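Local coordinates for glutathione S-transferase (Agrobacterium tumefaciens, PDB 2YCD), which probably catalyses the conjugation of glutathione to electrophilic compounds, possibly including herbicides, and binds the conjugate S-(p-nitrobenzyl)glutathione, at residues V184-E189 and A202-G207; A117-I122 and D178-C183; E159-L164 and K195-L200. One frame throughout, in Å; residues are numbered along the deposited sequence.

Contact 1 (V184-E189 and A202-G207). With GTB (S-(p-nitrobenzyl)glutathione), chain B.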
loop_
_atom_site.group_PDB
_atom_site.type_symbol
_atom_site.label_atom_id
_atom_site.label_comp_id
_atom_site.label_asym_id
_atom_site.label_seq_id
_atom_site.Cartn_x
_atom_site.Cartn_y
_atom_site.Cartn_z
ATOM N N VAL A 184 -10.479 -3.280 4.882
ATOM C CA VAL A 184 -10.438 -1.844 4.556
ATOM C C VAL A 184 -11.869 -1.267 4.472
ATOM O O VAL A 184 -12.187 -0.234 5.087
ATOM C CB VAL A 184 -9.610 -1.617 3.238
ATOM C CG1 VAL A 184 -9.923 -0.279 2.578
ATOM C CG2 VAL A 184 -8.088 -1.771 3.513
ATOM N N LEU A 185 -12.741 -1.934 3.726
ATOM C CA LEU A 185 -14.107 -1.436 3.534
ATOM C C LEU A 185 -14.884 -1.374 4.843
ATOM O O LEU A 185 -15.745 -0.503 5.007
ATOM C CB LEU A 185 -14.860 -2.311 2.525
ATOM C CG LEU A 185 -14.408 -2.178 1.070
ATOM C CD1 LEU A 185 -15.060 -3.252 0.226
ATOM C CD2 LEU A 185 -14.735 -0.798 0.523
ATOM N N ARG A 186 -14.589 -2.276 5.774
ATOM C CA ARG A 186 -15.274 -2.262 7.062
ATOM C C ARG A 186 -15.062 -0.982 7.857
ATOM O O ARG A 186 -15.863 -0.688 8.740
ATOM C CB ARG A 186 -14.919 -3.494 7.903
ATOM C CG ARG A 186 -15.562 -4.785 7.394
ATOM C CD ARG A 186 -15.504 -5.917 8.473
ATOM N NE ARG A 186 -16.249 -5.509 9.673
ATOM C CZ ARG A 186 -15.776 -5.458 10.919
ATOM N NH1 ARG A 186 -14.548 -5.842 11.197
ATOM N NH2 ARG A 186 -16.563 -5.030 11.911
ATOM N N ARG A 187 -14.007 -0.216 7.542
ATOM C CA ARG A 187 -13.832 1.086 8.192
ATOM C C ARG A 187 -14.952 2.063 7.861
ATOM O O ARG A 187 -15.103 3.084 8.529
ATOM C CB ARG A 187 -12.465 1.677 7.853
ATOM C CG ARG A 187 -11.353 0.781 8.354
ATOM C CD ARG A 187 -9.992 1.376 8.150
ATOM N NE ARG A 187 -9.711 2.405 9.142
ATOM C CZ ARG A 187 -8.503 2.664 9.626
ATOM N NH1 ARG A 187 -7.448 1.969 9.208
ATOM N NH2 ARG A 187 -8.350 3.634 10.511
ATOM N N LEU A 188 -15.764 1.727 6.863
ATOM C CA LEU A 188 -16.916 2.555 6.485
ATOM C C LEU A 188 -18.231 2.120 7.107
ATOM O O LEU A 188 -19.256 2.778 6.874
ATOM C CB LEU A 188 -17.095 2.575 4.972
ATOM C CG LEU A 188 -15.980 3.256 4.192
ATOM C CD1 LEU A 188 -16.239 3.084 2.709
ATOM C CD2 LEU A 188 -15.908 4.743 4.554
ATOM N N GLU A 189 -18.248 1.023 7.856
ATOM C CA GLU A 189 -19.520 0.522 8.404
ATOM C C GLU A 189 -20.257 1.593 9.213
ATOM O O GLU A 189 -21.437 1.830 8.983
ATOM C CB GLU A 189 -19.320 -0.740 9.255
ATOM C CG GLU A 189 -19.000 -1.998 8.452
ATOM C CD GLU A 189 -18.799 -3.239 9.326
ATOM O OE1 GLU A 189 -18.601 -3.093 10.551
ATOM O OE2 GLU A 189 -18.837 -4.366 8.781
ATOM N N ALA A 202 -22.946 -6.214 0.100
ATOM C CA ALA A 202 -23.137 -7.658 0.029
ATOM C C ALA A 202 -21.796 -8.390 0.019
ATOM O O ALA A 202 -21.662 -9.471 0.604
ATOM C CB ALA A 202 -23.974 -8.029 -1.211
ATOM N N TYR A 203 -20.815 -7.799 -0.661
ATOM C CA TYR A 203 -19.450 -8.331 -0.710
ATOM C C TYR A 203 -18.827 -8.381 0.700
ATOM O O TYR A 203 -18.331 -9.415 1.133
ATOM C CB TYR A 203 -18.634 -7.472 -1.683
ATOM C CG TYR A 203 -17.136 -7.724 -1.704
ATOM C CD1 TYR A 203 -16.611 -8.903 -2.201
ATOM C CD2 TYR A 203 -16.251 -6.761 -1.228
ATOM C CE1 TYR A 203 -15.238 -9.129 -2.232
ATOM C CE2 TYR A 203 -14.884 -6.962 -1.260
ATOM C CZ TYR A 203 -14.374 -8.139 -1.753
ATOM O OH TYR A 203 -13.014 -8.348 -1.753
ATOM N N VAL A 204 -18.909 -7.276 1.424
ATOM C CA VAL A 204 -18.407 -7.238 2.798
ATOM C C VAL A 204 -19.128 -8.290 3.656
ATOM O O VAL A 204 -18.488 -9.023 4.413
ATOM C CB VAL A 204 -18.595 -5.843 3.393
ATOM C CG1 VAL A 204 -18.361 -5.860 4.909
ATOM C CG2 VAL A 204 -17.649 -4.860 2.710
ATOM N N GLU A 205 -20.454 -8.375 3.534
ATOM C CA GLU A 205 -21.206 -9.365 4.298
ATOM C C GLU A 205 -20.829 -10.803 3.929
ATOM O O GLU A 205 -20.780 -11.682 4.812
ATOM C CB GLU A 205 -22.726 -9.144 4.200
ATOM C CG GLU A 205 -23.205 -7.831 4.843
ATOM C CD GLU A 205 -22.834 -7.698 6.315
ATOM O OE1 GLU A 205 -22.742 -8.730 7.011
ATOM O OE2 GLU A 205 -22.635 -6.553 6.781
ATOM N N ARG A 206 -20.539 -11.060 2.656
ATOM C CA ARG A 206 -20.096 -12.398 2.245
ATOM C C ARG A 206 -18.808 -12.808 2.976
ATOM O O ARG A 206 -18.642 -13.965 3.388
ATOM C CB ARG A 206 -19.874 -12.468 0.731
ATOM C CG ARG A 206 -21.158 -12.634 -0.069
ATOM C CD ARG A 206 -20.884 -13.141 -1.488
ATOM N NE ARG A 206 -20.140 -12.185 -2.286
ATOM C CZ ARG A 206 -20.672 -11.110 -2.848
ATOM N NH1 ARG A 206 -21.967 -10.835 -2.683
ATOM N NH2 ARG A 206 -19.916 -10.309 -3.574
ATOM N N GLY A 207 -17.883 -11.857 3.118
ATOM C CA GLY A 207 -16.651 -12.128 3.845
ATOM C C GLY A 207 -16.895 -12.351 5.339
ATOM O O GLY A 207 -16.336 -13.268 5.940
HETATM N N1 GTB B . 1.078 0.082 7.166
HETATM C CA1 GTB B . 0.916 -0.515 8.499
HETATM C C1 GTB B . 0.273 -1.874 8.384
HETATM O O11 GTB B . -0.618 -2.014 7.520
HETATM O O12 GTB B . 0.636 -2.793 9.157
HETATM C CB1 GTB B . 0.093 0.449 9.367
HETATM C CG1 GTB B . 0.008 -0.045 10.809
HETATM C CD1 GTB B . -0.895 0.832 11.656
HETATM O OE1 GTB B . -1.427 1.823 11.157
HETATM N N2 GTB B . -1.072 0.446 12.918
HETATM C CA2 GTB B . -1.929 1.183 13.848
HETATM C C2 GTB B . -1.215 1.511 15.122
HETATM O O2 GTB B . -0.407 0.736 15.630
HETATM C CB2 GTB B . -3.096 0.271 14.273
HETATM S SG2 GTB B . -4.226 -0.133 12.984
HETATM N N3 GTB B . -1.528 2.684 15.678
HETATM C CA3 GTB B . -1.000 3.161 16.946
HETATM C C3 GTB B . -0.039 4.307 16.815
HETATM O O31 GTB B . 0.157 4.820 15.696
HETATM O O32 GTB B . 0.521 4.684 17.870
HETATM C "C'" GTB B . -5.041 1.377 12.556
HETATM C "C1'" GTB B . -6.359 1.543 13.266
HETATM C "C2'" GTB B . -6.424 2.254 14.453
HETATM C "C3'" GTB B . -7.649 2.412 15.100
HETATM C "C4'" GTB B . -8.803 1.859 14.549
HETATM N N41 GTB B . -10.041 2.027 15.196
HETATM O O41 GTB B . -11.087 1.642 14.676
HETATM O O42 GTB B . -10.064 2.577 16.281
HETATM C "C5'" GTB B . -8.731 1.157 13.354
HETATM C "C6'" GTB B . -7.509 1.001 12.705
HETATM O O HOH W 1 -21.293 -4.187 6.563
#

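Contact 2 (A117-I122 and D178-C183). With GTB (S-(p-nitrobenzyl)glutathione), chain C.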
loop_
_atom_site.group_PDB
_atom_site.type_symbol
_atom_site.label_atom_id
_atom_site.label_comp_id
_atom_site.label_asym_id
_atom_site.label_seq_id
_atom_site.Cartn_x
_atom_site.Cartn_y
_atom_site.Cartn_z
ATOM N N ALA A 117 -4.213 -2.832 -4.469
ATOM C CA ALA A 117 -5.303 -1.877 -4.668
ATOM C C ALA A 117 -6.085 -1.620 -3.385
ATOM O O ALA A 117 -6.465 -0.485 -3.097
ATOM C CB ALA A 117 -6.242 -2.357 -5.760
ATOM N N ALA A 118 -6.346 -2.668 -2.620
ATOM C CA ALA A 118 -7.026 -2.495 -1.342
ATOM C C ALA A 118 -6.277 -1.477 -0.497
ATOM O O ALA A 118 -6.888 -0.609 0.125
ATOM C CB ALA A 118 -7.121 -3.842 -0.591
ATOM N N LEU A 119 -4.955 -1.607 -0.420
ATOM C CA LEU A 119 -4.171 -0.793 0.520
ATOM C C LEU A 119 -3.673 0.527 -0.050
ATOM O O LEU A 119 -3.424 1.454 0.733
ATOM C CB LEU A 119 -2.974 -1.603 1.050
ATOM C CG LEU A 119 -3.331 -2.927 1.735
ATOM C CD1 LEU A 119 -2.098 -3.492 2.454
ATOM C CD2 LEU A 119 -4.498 -2.801 2.679
ATOM N N ASN A 120 -3.542 0.635 -1.383
ATOM C CA ASN A 120 -2.879 1.789 -1.993
ATOM C C ASN A 120 -3.783 2.617 -2.917
ATOM O O ASN A 120 -3.363 3.664 -3.417
ATOM C CB ASN A 120 -1.599 1.331 -2.738
ATOM C CG ASN A 120 -0.578 2.457 -2.950
ATOM O OD1 ASN A 120 -0.210 3.169 -2.013
ATOM N ND2 ASN A 120 -0.096 2.591 -4.166
ATOM N N THR A 121 -4.994 2.135 -3.170
ATOM C CA THR A 121 -5.994 2.904 -3.912
ATOM C C THR A 121 -7.270 3.105 -3.073
ATOM O O THR A 121 -7.713 4.252 -2.849
ATOM C CB THR A 121 -6.286 2.271 -5.281
ATOM O OG1 THR A 121 -5.113 2.380 -6.104
ATOM C CG2 THR A 121 -7.449 2.973 -5.992
ATOM N N ILE A 122 -7.860 2.022 -2.580
ATOM C CA ILE A 122 -9.103 2.154 -1.806
ATOM C C ILE A 122 -8.854 2.709 -0.390
ATOM O O ILE A 122 -9.488 3.687 0.030
ATOM C CB ILE A 122 -9.847 0.803 -1.742
ATOM C CG1 ILE A 122 -10.268 0.348 -3.145
ATOM C CG2 ILE A 122 -11.103 0.904 -0.843
ATOM C CD1 ILE A 122 -11.187 1.344 -3.894
ATOM N N ASP A 178 -9.296 -10.426 -0.967
ATOM C CA ASP A 178 -10.581 -10.168 -0.344
ATOM C C ASP A 178 -10.429 -9.887 1.142
ATOM O O ASP A 178 -11.137 -9.040 1.690
ATOM C CB ASP A 178 -11.569 -11.319 -0.603
ATOM C CG ASP A 178 -11.756 -11.585 -2.076
ATOM O OD1 ASP A 178 -12.316 -10.720 -2.790
ATOM O OD2 ASP A 178 -11.309 -12.665 -2.501
ATOM N N ILE A 179 -9.510 -10.585 1.797
ATOM C CA ILE A 179 -9.246 -10.296 3.209
ATOM C C ILE A 179 -8.862 -8.824 3.378
ATOM O O ILE A 179 -9.444 -8.102 4.206
ATOM C CB ILE A 179 -8.147 -11.205 3.772
ATOM C CG1 ILE A 179 -8.630 -12.668 3.828
ATOM C CG2 ILE A 179 -7.672 -10.689 5.146
ATOM C CD1 ILE A 179 -7.573 -13.638 4.395
ATOM N N LEU A 180 -7.889 -8.366 2.596
ATOM C CA LEU A 180 -7.421 -6.985 2.746
ATOM C C LEU A 180 -8.488 -5.975 2.343
ATOM O O LEU A 180 -8.717 -4.965 3.042
ATOM C CB LEU A 180 -6.130 -6.762 1.953
ATOM C CG LEU A 180 -4.919 -7.553 2.467
ATOM C CD1 LEU A 180 -3.758 -7.405 1.489
ATOM C CD2 LEU A 180 -4.507 -7.121 3.891
ATOM N N MET A 181 -9.190 -6.254 1.245
ATOM C CA MET A 181 -10.205 -5.318 0.769
ATOM C C MET A 181 -11.408 -5.213 1.714
ATOM O O MET A 181 -11.888 -4.104 1.988
ATOM C CB MET A 181 -10.684 -5.711 -0.632
ATOM C CG MET A 181 -11.648 -4.685 -1.268
ATOM S SD MET A 181 -10.831 -3.137 -1.747
ATOM C CE MET A 181 -9.982 -3.661 -3.245
ATOM N N ILE A 182 -11.876 -6.345 2.220
ATOM C CA ILE A 182 -13.005 -6.317 3.135
ATOM C C ILE A 182 -12.645 -5.640 4.454
ATOM O O ILE A 182 -13.428 -4.863 4.994
ATOM C CB ILE A 182 -13.616 -7.714 3.293
ATOM C CG1 ILE A 182 -14.331 -8.061 1.984
ATOM C CG2 ILE A 182 -14.622 -7.756 4.465
ATOM C CD1 ILE A 182 -14.769 -9.518 1.853
ATOM N N CYS A 183 -11.450 -5.897 4.980
ATOM C CA CYS A 183 -11.068 -5.231 6.222
ATOM C C CYS A 183 -10.951 -3.715 6.047
ATOM O O CYS A 183 -11.322 -2.965 6.956
ATOM C CB CYS A 183 -9.785 -5.827 6.807
ATOM S SG CYS A 183 -9.984 -7.515 7.465
HETATM N N1 GTB C . -2.227 2.908 -6.253
HETATM C CA1 GTB C . -1.986 3.298 -7.650
HETATM C C1 GTB C . -0.633 2.809 -8.099
HETATM O O11 GTB C . 0.296 2.850 -7.265
HETATM O O12 GTB C . -0.486 2.402 -9.276
HETATM C CB1 GTB C . -2.120 4.826 -7.757
HETATM C CG1 GTB C . -2.022 5.286 -9.210
HETATM C CD1 GTB C . -2.036 6.797 -9.327
HETATM O OE1 GTB C . -2.151 7.488 -8.315
HETATM N N2 GTB C . -1.901 7.292 -10.556
HETATM C CA2 GTB C . -1.880 8.732 -10.822
HETATM C C2 GTB C . -2.869 9.116 -11.879
HETATM O O2 GTB C . -3.100 8.392 -12.844
HETATM C CB2 GTB C . -0.506 9.105 -11.411
HETATM S SG2 GTB C . 0.848 8.923 -10.301
HETATM N N3 GTB C . -3.462 10.301 -11.715
HETATM C CA3 GTB C . -4.399 10.890 -12.657
HETATM C C3 GTB C . -5.816 10.933 -12.164
HETATM O O31 GTB C . -6.072 10.574 -10.998
HETATM O O32 GTB C . -6.676 11.335 -12.981
HETATM C "C'" GTB C . 0.615 10.141 -9.041
HETATM C "C1'" GTB C . 1.382 11.409 -9.312
HETATM C "C2'" GTB C . 0.767 12.469 -9.960
HETATM C "C3'" GTB C . 1.481 13.642 -10.200
HETATM C "C4'" GTB C . 2.807 13.747 -9.785
HETATM N N41 GTB C . 3.524 14.935 -10.019
HETATM O O41 GTB C . 4.657 15.092 -9.569
HETATM O O42 GTB C . 2.996 15.819 -10.666
HETATM C "C5'" GTB C . 3.412 12.685 -9.129
HETATM C "C6'" GTB C . 2.701 11.514 -8.886
#

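Contact 3 (E159-L164 and K195-L200)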
loop_
_atom_site.group_PDB
_atom_site.type_symbol
_atom_site.label_atom_id
_atom_site.label_comp_id
_atom_site.label_asym_id
_atom_site.label_seq_id
_atom_site.Cartn_x
_atom_site.Cartn_y
_atom_site.Cartn_z
ATOM N N GLU A 159 -16.294 3.413 -8.796
ATOM C CA GLU A 159 -15.386 2.648 -9.646
ATOM C C GLU A 159 -15.243 1.187 -9.195
ATOM O O GLU A 159 -15.285 0.251 -10.010
ATOM C CB GLU A 159 -14.021 3.353 -9.703
ATOM C CG GLU A 159 -14.087 4.666 -10.508
ATOM C CD GLU A 159 -13.045 5.700 -10.117
ATOM O OE1 GLU A 159 -12.209 5.458 -9.219
ATOM O OE2 GLU A 159 -13.045 6.794 -10.718
ATOM N N LEU A 160 -15.074 0.979 -7.892
ATOM C CA LEU A 160 -14.935 -0.372 -7.372
ATOM C C LEU A 160 -16.209 -1.194 -7.579
ATOM O O LEU A 160 -16.165 -2.374 -7.933
ATOM C CB LEU A 160 -14.589 -0.321 -5.874
ATOM C CG LEU A 160 -14.381 -1.683 -5.206
ATOM C CD1 LEU A 160 -13.190 -2.419 -5.803
ATOM C CD2 LEU A 160 -14.207 -1.534 -3.690
ATOM N N SER A 161 -17.347 -0.554 -7.336
ATOM C CA SER A 161 -18.652 -1.209 -7.481
ATOM C C SER A 161 -18.915 -1.616 -8.933
ATOM O O SER A 161 -19.373 -2.732 -9.196
ATOM C CB SER A 161 -19.730 -0.255 -6.981
ATOM O OG SER A 161 -21.025 -0.807 -7.189
ATOM N N ALA A 162 -18.576 -0.723 -9.860
ATOM C CA ALA A 162 -18.795 -1.004 -11.274
ATOM C C ALA A 162 -17.917 -2.159 -11.702
ATOM O O ALA A 162 -18.329 -3.046 -12.460
ATOM C CB ALA A 162 -18.499 0.221 -12.107
ATOM N N TRP A 163 -16.685 -2.164 -11.221
ATOM C CA TRP A 163 -15.800 -3.222 -11.613
ATOM C C TRP A 163 -16.241 -4.583 -11.028
ATOM O O TRP A 163 -16.211 -5.612 -11.721
ATOM C CB TRP A 163 -14.345 -2.860 -11.278
ATOM C CG TRP A 163 -13.445 -3.908 -11.775
ATOM C CD1 TRP A 163 -12.824 -3.973 -12.994
ATOM C CD2 TRP A 163 -13.119 -5.108 -11.086
ATOM N NE1 TRP A 163 -12.115 -5.144 -13.090
ATOM C CE2 TRP A 163 -12.290 -5.862 -11.933
ATOM C CE3 TRP A 163 -13.462 -5.629 -9.838
ATOM C CZ2 TRP A 163 -11.776 -7.104 -11.560
ATOM C CZ3 TRP A 163 -12.956 -6.855 -9.481
ATOM C CH2 TRP A 163 -12.121 -7.575 -10.328
ATOM N N LEU A 164 -16.669 -4.599 -9.764
ATOM C CA LEU A 164 -17.024 -5.845 -9.112
ATOM C C LEU A 164 -18.235 -6.500 -9.777
ATOM O O LEU A 164 -18.285 -7.714 -9.898
ATOM C CB LEU A 164 -17.276 -5.636 -7.608
ATOM C CG LEU A 164 -17.557 -6.899 -6.791
ATOM C CD1 LEU A 164 -16.279 -7.742 -6.607
ATOM C CD2 LEU A 164 -18.177 -6.544 -5.441
ATOM N N LYS A 195 -24.282 1.457 2.399
ATOM C CA LYS A 195 -25.686 1.164 2.106
ATOM C C LYS A 195 -26.066 1.665 0.710
ATOM O O LYS A 195 -26.997 1.154 0.092
ATOM C CB LYS A 195 -26.605 1.774 3.170
ATOM C CG LYS A 195 -26.352 1.251 4.583
ATOM C CD LYS A 195 -27.090 2.077 5.630
ATOM C CE LYS A 195 -28.600 1.942 5.491
ATOM N NZ LYS A 195 -29.324 2.621 6.604
ATOM N N ASP A 196 -25.336 2.657 0.212
ATOM C CA ASP A 196 -25.595 3.191 -1.118
ATOM C C ASP A 196 -24.886 2.409 -2.222
ATOM O O ASP A 196 -25.008 2.742 -3.396
ATOM C CB ASP A 196 -25.215 4.671 -1.190
ATOM C CG ASP A 196 -26.158 5.548 -0.395
ATOM O OD1 ASP A 196 -27.375 5.263 -0.406
ATOM O OD2 ASP A 196 -25.683 6.512 0.245
ATOM N N TYR A 197 -24.158 1.363 -1.832
ATOM C CA TYR A 197 -23.442 0.521 -2.783
ATOM C C TYR A 197 -23.786 -0.945 -2.533
ATOM O O TYR A 197 -23.013 -1.690 -1.920
ATOM C CB TYR A 197 -21.927 0.754 -2.672
ATOM C CG TYR A 197 -21.542 2.154 -3.083
ATOM C CD1 TYR A 197 -21.518 3.187 -2.155
ATOM C CD2 TYR A 197 -21.217 2.448 -4.401
ATOM C CE1 TYR A 197 -21.198 4.468 -2.523
ATOM C CE2 TYR A 197 -20.884 3.729 -4.785
ATOM C CZ TYR A 197 -20.876 4.736 -3.848
ATOM O OH TYR A 197 -20.545 6.006 -4.234
ATOM N N GLY A 198 -24.959 -1.360 -3.001
ATOM C CA GLY A 198 -25.502 -2.652 -2.644
ATOM C C GLY A 198 -24.538 -3.805 -2.855
ATOM O O GLY A 198 -24.448 -4.689 -2.005
ATOM N N ASN A 199 -23.827 -3.822 -3.985
ATOM C CA ASN A 199 -22.932 -4.946 -4.240
ATOM C C ASN A 199 -21.695 -4.933 -3.330
ATOM O O ASN A 199 -21.215 -5.985 -2.945
ATOM C CB ASN A 199 -22.592 -5.137 -5.741
ATOM C CG ASN A 199 -21.668 -4.066 -6.300
ATOM O OD1 ASN A 199 -21.566 -2.959 -5.776
ATOM N ND2 ASN A 199 -21.036 -4.385 -7.409
ATOM N N LEU A 200 -21.229 -3.748 -2.945
ATOM C CA LEU A 200 -20.111 -3.667 -1.997
ATOM C C LEU A 200 -20.517 -4.095 -0.595
ATOM O O LEU A 200 -19.765 -4.806 0.088
ATOM C CB LEU A 200 -19.513 -2.255 -1.989
ATOM C CG LEU A 200 -18.919 -1.722 -3.300
ATOM C CD1 LEU A 200 -18.243 -0.395 -3.032
ATOM C CD2 LEU A 200 -17.950 -2.696 -3.938
#

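Contact 1 (V184-E189 and A202-G207)
Leu-185, near the end of helix 176-185, points toward helix 198-208, and its side chain can be followed outward from the backbone. CB comes first, 3.8 Å from CG2 of Val-204. With CG beside the backbone N (chi1 -71°), the branch then carries CD1 past the valine, 3.9 Å from the same CG2, to the neighbouring aromatic ring. There CD1 lies in the ring plane at the edge of Tyr-203, 4.0 Å from its CD2, and the two side chains cross at about a right angle. The tyrosine hydroxyl is hydrogen-bonded to Asp-178. Val-204 divides its work between two branches: CG2 serves Leu-185, while CG1, anti to the backbone N, touches the aliphatic stem of Arg-186 at CG, 3.9 Å away.

Beyond that stem the arginine turns polar. Its guanidinium grips Glu-189 side-on: NE gives a 3.0 Å bond to OE2, fairly straight at 161°, and NH2 reaches OE1. Both oxygens are met from above the carboxylate plane. NH2 also donates to Arg-30 O. A water links Glu-189, just past helix 176-185, to Glu-205 of helix 198-208, donating to Glu-205 OE2 at 2.7 Å and, weakly, to Glu-189 OE2. In the ligand pocket, Arg-187 sets one guanidinium face against the C6' corner of the nitrobenzyl ring, its NH2 3.5 Å from C6' of GTB. An apolar seam thus packs the end of helix 176-185 on helix 198-208 in the all-helical C-terminal domain; at its margin the like charges of Glu-189 and Glu-205 are probably offset by Arg-186, Lys-208, which salt-bridges Glu-189, and the shared water.

Contact 2 (A117-I122 and D178-C183)
Asp-178 opens the segment facing away from helix 105-135: its OD2 accepts from Ser-175 N, as in the N-capping box that glutathione transferases keep at the start of this helix, and its OD1 takes Leu-170 N. With Leu-180 the two helices meet, their local axes 8.8 Å apart and inclined at 38°. Leu-180 CB sits 4.0 Å from CB of Ala-118, and CD2 of Leu-119 approaches the same leucine CB at 4.3 Å.

Met-181 follows, its CA only 4.7 Å from that of Ala-118. The alanine methyl is pushed in against the backbone, 3.7 Å from Met-181 N, a depth that suits a small side chain. The thioether folds along the alanine's backbone: CG is anti to the backbone N, and bends at chi2 and chi3 (71° and 76°) bring CE back to within 3.7 Å of Ala-118 CA. The Met-181 side chain crosses Ile-122 at about a right angle, SD 3.8 Å from its CG1. Ile-182 turns away to Tyr-203, and Cys-183 to Pro-37 and Trp-40.

The partner helix widens into a pi-type turn here, with Ala-117 O accepting from both Thr-121 N and Ile-122 N. On that turn Thr-121 OG1 receives the glutamyl amine N1 of GTB at 2.9 Å, in a site to which Gln-72, Ile-73, Glu-85 and Ser-86 of the second subunit also contribute. Helix 176-185 is thus enclosed on several sides, with helix 105-135 and the dimer interface beyond it on one flank, helix 35-45 of the thioredoxin-like domain against Ile-179 and Cys-183, and helix 198-208 against Met-181 and Ile-182.

Contact 3 (E159-L164 and K195-L200)
The last turns of helix 142-164 lie beside the first turn of helix 198-208, with Ser-161 and Leu-200 the nearest pair at 6.2 Å from CA to CA and Tyr-197 at the N-cap position of the second helix. Two side chains carry the polar part. Asn-199 has CG between its backbone N and carbonyl carbon, the crowded position (chi1 72°), which swings the amide out toward Ser-161. There both ends of the amide are used on one residue. ND2 donates to the backbone O of Ser-161 at 2.9 Å, nearly straight (163°), with the oxygen close to the amide plane and the N-H directed at a lone pair in the carbonyl plane. In return Ser-161 OG, anti to its own backbone N, donates to Asn-199 OD1 over a short 2.6 Å, coming in 26° above the carbonyl plane. ND2 has a further acceptor in Gly-165 O, just past the helix end, while the aliphatic flank of Leu-164 slides by the amide, its CB 4.0 Å from ND2.

Next to this polar pair, Leu-200 supplies the apolar half mainly through one methyl. CD2 touches Leu-160 CG at 3.9 Å, lies equally close to CA of Ser-161, and meets CD2 of Leu-164 at 4.1 Å. At the other edge Tyr-197 brings CD2 to 4.0 Å from CB of Ser-161, its hydroxyl reaching Asp-158 and its ring leaning on Leu-154 and Leu-157.

The paired donor and acceptor settle which way round the asparagine amide sits. Because ND2 serves carbonyls of both Ser-161 and Gly-165, Asn-199 ties the start of helix 198-208 to the outgoing end of helix 142-164 within the C-terminal helical domain, away from the bound ligand, with leucines packed beside it.

How the contacts relate
All three contacts join helices of the C-terminal domain. Contact 2 is the deepest and wholly apolar across its interface; contact 1 is also buried but gathers charge at its margin; contact 3 lies farther from the chain's centre, is only partly buried, and alone has direct hydrogen bonds between its segments. Helix 176-185 serves contacts 1 and 2, and helix 198-208 serves contacts 1 and 3. Tyr-203 of contact 1 reaches both others, packing on Ile-182 of contact 2 and on Leu-164 of contact 3, while Leu-160 touches Ile-122 and Met-181. Ligand reaches contacts 1 and 2, at different molecules of GTB; contacts 2 and 3 also touch the second subunit.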